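PDB 7D6V: succinate dehydrogenase subunit A from Mycolicibacterium smegmatis, which probably oxidises succinate to fumarate at its bound FAD, as the flavoprotein subunit that feeds electrons toward quinone in the respiratory chain. Local coordinates for residues Gly122-Pro127 with Asn422-Asn427; Val69-Thr74 with Arg85-His90. All coordinates share one frame; numbering follows the deposited sequence.

Contact 2 comes first along the chain: it joins two neighbouring helices, 67-76 and 84-102. Contact 1 opens later and joins segments whose closest ends are 295 residues apart, bringing the loop between strands 118-119 and 129-130 against the loop that leads into helix 427-448. Their centres are about 11 Å apart, and all four segments belong to the FAD-binding domain. The two meet directly. T125 N approaches D73 OD2 at 2.7 Å, and N427 ND2 approaches T74 OG1 at 2.9 Å, both probable hydrogen bonds. A locally built helix pair is thus tied to a long-range loop junction, so the helix pair stands one layer behind residues that touch the flavin.

Contact 1: residues Gly122-Pro127 with Asn422-Asn427; sequences GGHTYP and NRLGGN. With FAD (flavin-adenine dinucleotide), chain D.
H124 and L424 meet as ring and branch: CD2 of the leucine lies over one face of the imidazole, 3.9 Å from the ring centroid and 29° off the normal, a CH-pi contact. The two side chains cross obliquely, with L424 CD2 nearer the CE1 and ND1 side of the ring. The polar contact lies at the imidazole edge. There NE2 donates to G425 O over 2.6 Å with an N-H...O angle of 161°, and the acceptor sits close to the ring plane. With CG anti to the carbonyl carbon (chi1 -53°), the ring starts beside the backbone N of H124. N427 OD1 also lies near the ring plane, 3.9 Å from CE1, but the N427 carboxamide is held by H70 and T74 of helix 67-76.

The peptide gripped by H124 through its oxygen uses its other side for the cofactor. G426 N makes a weak hydrogen bond of 3.3 Å to FAD O2, and R423 NH2 approaches the same oxygen at 2.9 Å, with O2 near the guanidinium plane. The arginine is itself placed by S428 and by a cation-pi contact with Y389. G426 is the N-cap of helix 427-448. A helix N-terminus and an arginine beside the flavin C2 carbonyl, which both may help to polarise, are consistent with the flavin site of the succinate dehydrogenase/fumarate reductase flavoproteins.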
# COMPACT_ATOMS: atom_id res chain seq x y z
N GLY A 122 -6.04 -12.34 -20.06
CA GLY A 122 -6.23 -13.69 -20.57
C GLY A 122 -7.53 -13.98 -21.29
O GLY A 122 -7.52 -14.23 -22.50
N GLY A 123 -8.65 -13.95 -20.58
CA GLY A 123 -9.91 -14.37 -21.15
C GLY A 123 -10.74 -13.31 -21.83
O GLY A 123 -11.86 -13.60 -22.25
N HIS A 124 -10.23 -12.09 -21.96
CA HIS A 124 -10.96 -11.00 -22.58
C HIS A 124 -10.59 -10.87 -24.05
O HIS A 124 -9.42 -10.99 -24.42
CB HIS A 124 -10.69 -9.68 -21.85
CG HIS A 124 -10.91 -9.75 -20.37
ND1 HIS A 124 -12.13 -9.48 -19.79
CD2 HIS A 124 -10.07 -10.05 -19.36
CE1 HIS A 124 -12.03 -9.62 -18.48
NE2 HIS A 124 -10.79 -9.96 -18.19
N THR A 125 -11.61 -10.63 -24.89
CA THR A 125 -11.37 -10.50 -26.32
C THR A 125 -10.66 -9.20 -26.66
O THR A 125 -9.86 -9.16 -27.60
CB THR A 125 -12.70 -10.60 -27.07
OG1 THR A 125 -13.34 -11.84 -26.76
CG2 THR A 125 -12.49 -10.52 -28.57
N TYR A 126 -10.93 -8.14 -25.92
CA TYR A 126 -10.41 -6.81 -26.20
C TYR A 126 -9.79 -6.23 -24.94
O TYR A 126 -10.10 -6.68 -23.83
CB TYR A 126 -11.53 -5.89 -26.70
CG TYR A 126 -12.12 -6.31 -28.03
CD1 TYR A 126 -13.47 -6.58 -28.15
CD2 TYR A 126 -11.33 -6.45 -29.15
CE1 TYR A 126 -14.02 -6.97 -29.35
CE2 TYR A 126 -11.86 -6.84 -30.36
CZ TYR A 126 -13.21 -7.10 -30.45
OH TYR A 126 -13.74 -7.49 -31.65
N PRO A 127 -8.89 -5.26 -25.07
CA PRO A 127 -8.31 -4.62 -23.88
C PRO A 127 -9.38 -3.91 -23.07
O PRO A 127 -10.08 -3.03 -23.58
CB PRO A 127 -7.28 -3.64 -24.46
CG PRO A 127 -7.06 -4.09 -25.86
CD PRO A 127 -8.34 -4.69 -26.31
N ASN A 422 -15.48 -20.34 -12.87
CA ASN A 422 -14.18 -19.72 -13.02
C ASN A 422 -14.38 -18.23 -13.27
O ASN A 422 -15.32 -17.84 -13.96
CB ASN A 422 -13.39 -20.35 -14.18
CG ASN A 422 -11.94 -19.93 -14.19
OD1 ASN A 422 -11.25 -20.02 -13.19
ND2 ASN A 422 -11.48 -19.47 -15.35
N ARG A 423 -13.52 -17.42 -12.68
CA ARG A 423 -13.56 -15.98 -12.83
C ARG A 423 -12.54 -15.50 -13.85
O ARG A 423 -11.44 -16.04 -13.98
CB ARG A 423 -13.29 -15.31 -11.48
CG ARG A 423 -11.90 -15.59 -10.98
CD ARG A 423 -11.63 -14.96 -9.64
NE ARG A 423 -11.62 -13.52 -9.75
CZ ARG A 423 -10.55 -12.83 -10.12
NH1 ARG A 423 -9.41 -13.46 -10.40
NH2 ARG A 423 -10.61 -11.51 -10.21
N LEU A 424 -12.93 -14.47 -14.60
CA LEU A 424 -12.00 -13.74 -15.44
C LEU A 424 -11.21 -12.76 -14.57
O LEU A 424 -11.75 -12.18 -13.63
CB LEU A 424 -12.73 -12.97 -16.53
CG LEU A 424 -13.07 -13.65 -17.85
CD1 LEU A 424 -13.99 -14.82 -17.62
CD2 LEU A 424 -13.72 -12.66 -18.80
N GLY A 425 -9.94 -12.60 -14.89
CA GLY A 425 -9.16 -11.58 -14.22
C GLY A 425 -9.68 -10.20 -14.54
O GLY A 425 -9.92 -9.89 -15.71
N GLY A 426 -9.86 -9.37 -13.53
CA GLY A 426 -10.41 -8.04 -13.69
C GLY A 426 -11.90 -7.95 -13.43
O GLY A 426 -12.40 -6.85 -13.17
N ASN A 427 -12.61 -9.07 -13.49
CA ASN A 427 -14.06 -9.05 -13.31
C ASN A 427 -14.45 -8.86 -11.86
O ASN A 427 -15.53 -8.33 -11.57
CB ASN A 427 -14.68 -10.33 -13.86
CG ASN A 427 -15.16 -10.19 -15.28
OD1 ASN A 427 -14.93 -9.17 -15.93
ND2 ASN A 427 -15.83 -11.22 -15.79
PA FAD D . -12.60 -7.27 0.93
O1A FAD D . -12.41 -5.83 0.61
O2A FAD D . -11.50 -8.22 0.63
O5B FAD D . -12.87 -7.38 2.50
C5B FAD D . -14.16 -7.53 3.06
C4B FAD D . -14.29 -6.65 4.29
O4B FAD D . -15.17 -7.25 5.24
C3B FAD D . -13.00 -6.42 5.03
O3B FAD D . -12.95 -5.04 5.38
C2B FAD D . -13.13 -7.22 6.30
O2B FAD D . -12.41 -6.66 7.39
C1B FAD D . -14.61 -7.15 6.54
N9A FAD D . -15.06 -8.27 7.39
C8A FAD D . -14.92 -9.57 7.14
N7A FAD D . -15.46 -10.31 8.13
C5A FAD D . -15.96 -9.46 9.03
C6A FAD D . -16.66 -9.57 10.32
N6A FAD D . -16.95 -10.77 10.86
N1A FAD D . -17.01 -8.44 10.94
C2A FAD D . -16.74 -7.23 10.43
N3A FAD D . -16.11 -7.06 9.27
C4A FAD D . -15.70 -8.12 8.54
N1 FAD D . -9.25 -9.54 -8.45
C2 FAD D . -9.09 -8.94 -9.65
O2 FAD D . -10.08 -8.71 -10.33
N3 FAD D . -7.89 -8.59 -10.13
C4 FAD D . -6.77 -8.81 -9.45
O4 FAD D . -5.68 -8.47 -9.92
C4X FAD D . -6.86 -9.46 -8.14
N5 FAD D . -5.76 -9.71 -7.40
C5X FAD D . -5.88 -10.30 -6.20
C6 FAD D . -4.74 -10.55 -5.45
C7 FAD D . -4.84 -11.16 -4.22
C7M FAD D . -3.62 -11.44 -3.40
C8 FAD D . -6.17 -11.55 -3.70
C8M FAD D . -6.28 -12.21 -2.36
C9 FAD D . -7.31 -11.30 -4.44
C9A FAD D . -7.21 -10.69 -5.67
N10 FAD D . -8.36 -10.44 -6.42
C10 FAD D . -8.20 -9.82 -7.66
C1' FAD D . -9.68 -10.80 -5.92
C2' FAD D . -10.39 -9.55 -5.42
O2' FAD D . -9.45 -8.66 -4.81
C3' FAD D . -11.45 -9.85 -4.38
O3' FAD D . -12.48 -10.62 -4.99
C4' FAD D . -12.05 -8.57 -3.84
O4' FAD D . -11.04 -7.79 -3.21
C5' FAD D . -13.14 -8.83 -2.82
O5' FAD D . -13.48 -7.58 -2.23
P FAD D . -14.62 -7.42 -1.13
O1P FAD D . -14.96 -5.97 -1.05
O2P FAD D . -15.71 -8.39 -1.39
O3P FAD D . -13.92 -7.87 0.25

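Contact 2: residues Val69-Thr74 with Arg85-His90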
# COMPACT_ATOMS: atom_id res chain seq x y z
N VAL A 69 -19.84 -8.36 -26.02
CA VAL A 69 -18.58 -9.10 -26.08
C VAL A 69 -18.10 -9.45 -24.67
O VAL A 69 -17.67 -10.57 -24.41
CB VAL A 69 -17.52 -8.28 -26.85
CG1 VAL A 69 -16.19 -9.01 -26.87
CG2 VAL A 69 -18.00 -8.01 -28.26
N HIS A 70 -18.18 -8.49 -23.75
CA HIS A 70 -17.79 -8.74 -22.37
C HIS A 70 -18.69 -9.79 -21.73
O HIS A 70 -18.22 -10.65 -20.98
CB HIS A 70 -17.84 -7.43 -21.58
CG HIS A 70 -17.17 -7.50 -20.24
ND1 HIS A 70 -16.99 -6.40 -19.44
CD2 HIS A 70 -16.64 -8.54 -19.56
CE1 HIS A 70 -16.38 -6.75 -18.33
NE2 HIS A 70 -16.15 -8.05 -18.37
N PHE A 71 -19.99 -9.74 -22.03
CA PHE A 71 -20.92 -10.74 -21.50
C PHE A 71 -20.58 -12.13 -22.01
O PHE A 71 -20.57 -13.10 -21.23
CB PHE A 71 -22.35 -10.36 -21.89
CG PHE A 71 -23.36 -11.43 -21.63
CD1 PHE A 71 -23.74 -11.74 -20.34
CD2 PHE A 71 -23.95 -12.12 -22.68
CE1 PHE A 71 -24.68 -12.72 -20.10
CE2 PHE A 71 -24.88 -13.10 -22.44
CZ PHE A 71 -25.25 -13.40 -21.15
N GLY A 72 -20.29 -12.26 -23.30
CA GLY A 72 -19.89 -13.55 -23.84
C GLY A 72 -18.59 -14.05 -23.25
O GLY A 72 -18.43 -15.24 -22.98
N ASP A 73 -17.63 -13.14 -23.04
CA ASP A 73 -16.37 -13.53 -22.42
C ASP A 73 -16.58 -14.03 -21.00
O ASP A 73 -15.96 -15.02 -20.59
CB ASP A 73 -15.40 -12.34 -22.43
CG ASP A 73 -14.87 -12.04 -23.81
OD1 ASP A 73 -15.18 -12.80 -24.75
OD2 ASP A 73 -14.13 -11.05 -23.95
N THR A 74 -17.44 -13.35 -20.23
CA THR A 74 -17.72 -13.79 -18.87
C THR A 74 -18.44 -15.13 -18.86
O THR A 74 -18.13 -16.00 -18.03
CB THR A 74 -18.55 -12.73 -18.15
OG1 THR A 74 -17.73 -11.57 -17.92
CG2 THR A 74 -19.06 -13.25 -16.82
N ARG A 85 -28.14 -13.23 -15.65
CA ARG A 85 -28.61 -11.88 -15.34
C ARG A 85 -27.51 -11.06 -14.68
O ARG A 85 -27.30 -9.90 -15.04
CB ARG A 85 -29.85 -11.96 -14.45
CG ARG A 85 -30.50 -10.62 -14.17
CD ARG A 85 -30.81 -9.84 -15.44
NE ARG A 85 -31.57 -8.64 -15.13
CZ ARG A 85 -31.59 -7.55 -15.89
NH1 ARG A 85 -32.31 -6.50 -15.52
NH2 ARG A 85 -30.89 -7.50 -17.01
N MET A 86 -26.79 -11.66 -13.73
CA MET A 86 -25.71 -10.94 -13.07
C MET A 86 -24.58 -10.62 -14.04
O MET A 86 -24.02 -9.52 -14.01
CB MET A 86 -25.18 -11.76 -11.89
CG MET A 86 -26.01 -11.62 -10.63
SD MET A 86 -25.46 -12.72 -9.31
CE MET A 86 -24.14 -11.75 -8.60
N ALA A 87 -24.24 -11.56 -14.92
CA ALA A 87 -23.18 -11.33 -15.89
C ALA A 87 -23.56 -10.22 -16.86
O ALA A 87 -22.76 -9.32 -17.13
CB ALA A 87 -22.87 -12.62 -16.64
N GLU A 88 -24.79 -10.26 -17.38
CA GLU A 88 -25.24 -9.21 -18.29
C GLU A 88 -25.27 -7.85 -17.61
O GLU A 88 -24.84 -6.84 -18.19
CB GLU A 88 -26.63 -9.56 -18.83
CG GLU A 88 -27.34 -8.40 -19.49
CD GLU A 88 -28.84 -8.58 -19.52
OE1 GLU A 88 -29.37 -9.35 -18.68
OE2 GLU A 88 -29.50 -7.96 -20.37
N LEU A 89 -25.75 -7.81 -16.37
CA LEU A 89 -25.88 -6.55 -15.66
C LEU A 89 -24.52 -5.96 -15.34
O LEU A 89 -24.30 -4.75 -15.49
CB LEU A 89 -26.72 -6.80 -14.41
CG LEU A 89 -27.38 -5.71 -13.60
CD1 LEU A 89 -28.41 -5.03 -14.46
CD2 LEU A 89 -28.05 -6.37 -12.41
N HIS A 90 -23.57 -6.82 -14.94
CA HIS A 90 -22.20 -6.37 -14.72
C HIS A 90 -21.56 -5.88 -16.02
O HIS A 90 -20.83 -4.89 -16.01
CB HIS A 90 -21.38 -7.51 -14.13
CG HIS A 90 -19.90 -7.27 -14.13
ND1 HIS A 90 -19.08 -7.66 -15.17
CD2 HIS A 90 -19.09 -6.71 -13.21
CE1 HIS A 90 -17.84 -7.34 -14.90
NE2 HIS A 90 -17.81 -6.76 -13.71
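F71 reaches across to the backbone of A87 and E88, and its path from CB outward explains much of the interface. CB leaves helix 67-76 toward the partner helix, and CG continues anti to the backbone N (chi1 169°). Beyond it, CD1 arrives 3.5 Å from E88 N, with A87 C near the plane of the ring, at its edge. One bond further on, CE1 is 3.9 Å from A87 CB, so one side of the phenyl runs past both residues. E88 CB touches this side too, and A91, one turn beyond A87, also touches the F71 side chain.

The methyl of A87 is shared: besides the phenyl it meets T74 CG2 at 3.9 Å. The T74 hydroxyl also makes a weak bond back to H70 O. Beside this apolar patch H70 and H90 bring their CE1 atoms to 3.8 Å, their ring planes inclined at 77°, the two side chains passing at a slant. The polar ends of H70 and T74 are both taken up by N427, whereas H90 NE2 is hydrogen-bonded to S430 OG, which ties both rings to the start of helix 427-448.

From its CB onward E88 leads away from F71. Its chain runs out extended, and OE1 takes a salt bridge from R85 NH2 at 2.9 Å, the nitrogen standing above the carboxylate plane, while OE2 pairs with R606. Helices 67-76 and 84-102 follow one another in the chain and their segment axes, 8.8 Å apart, run at 143°, which makes them an antiparallel helical hairpin, packed on the helix that begins at the flavin.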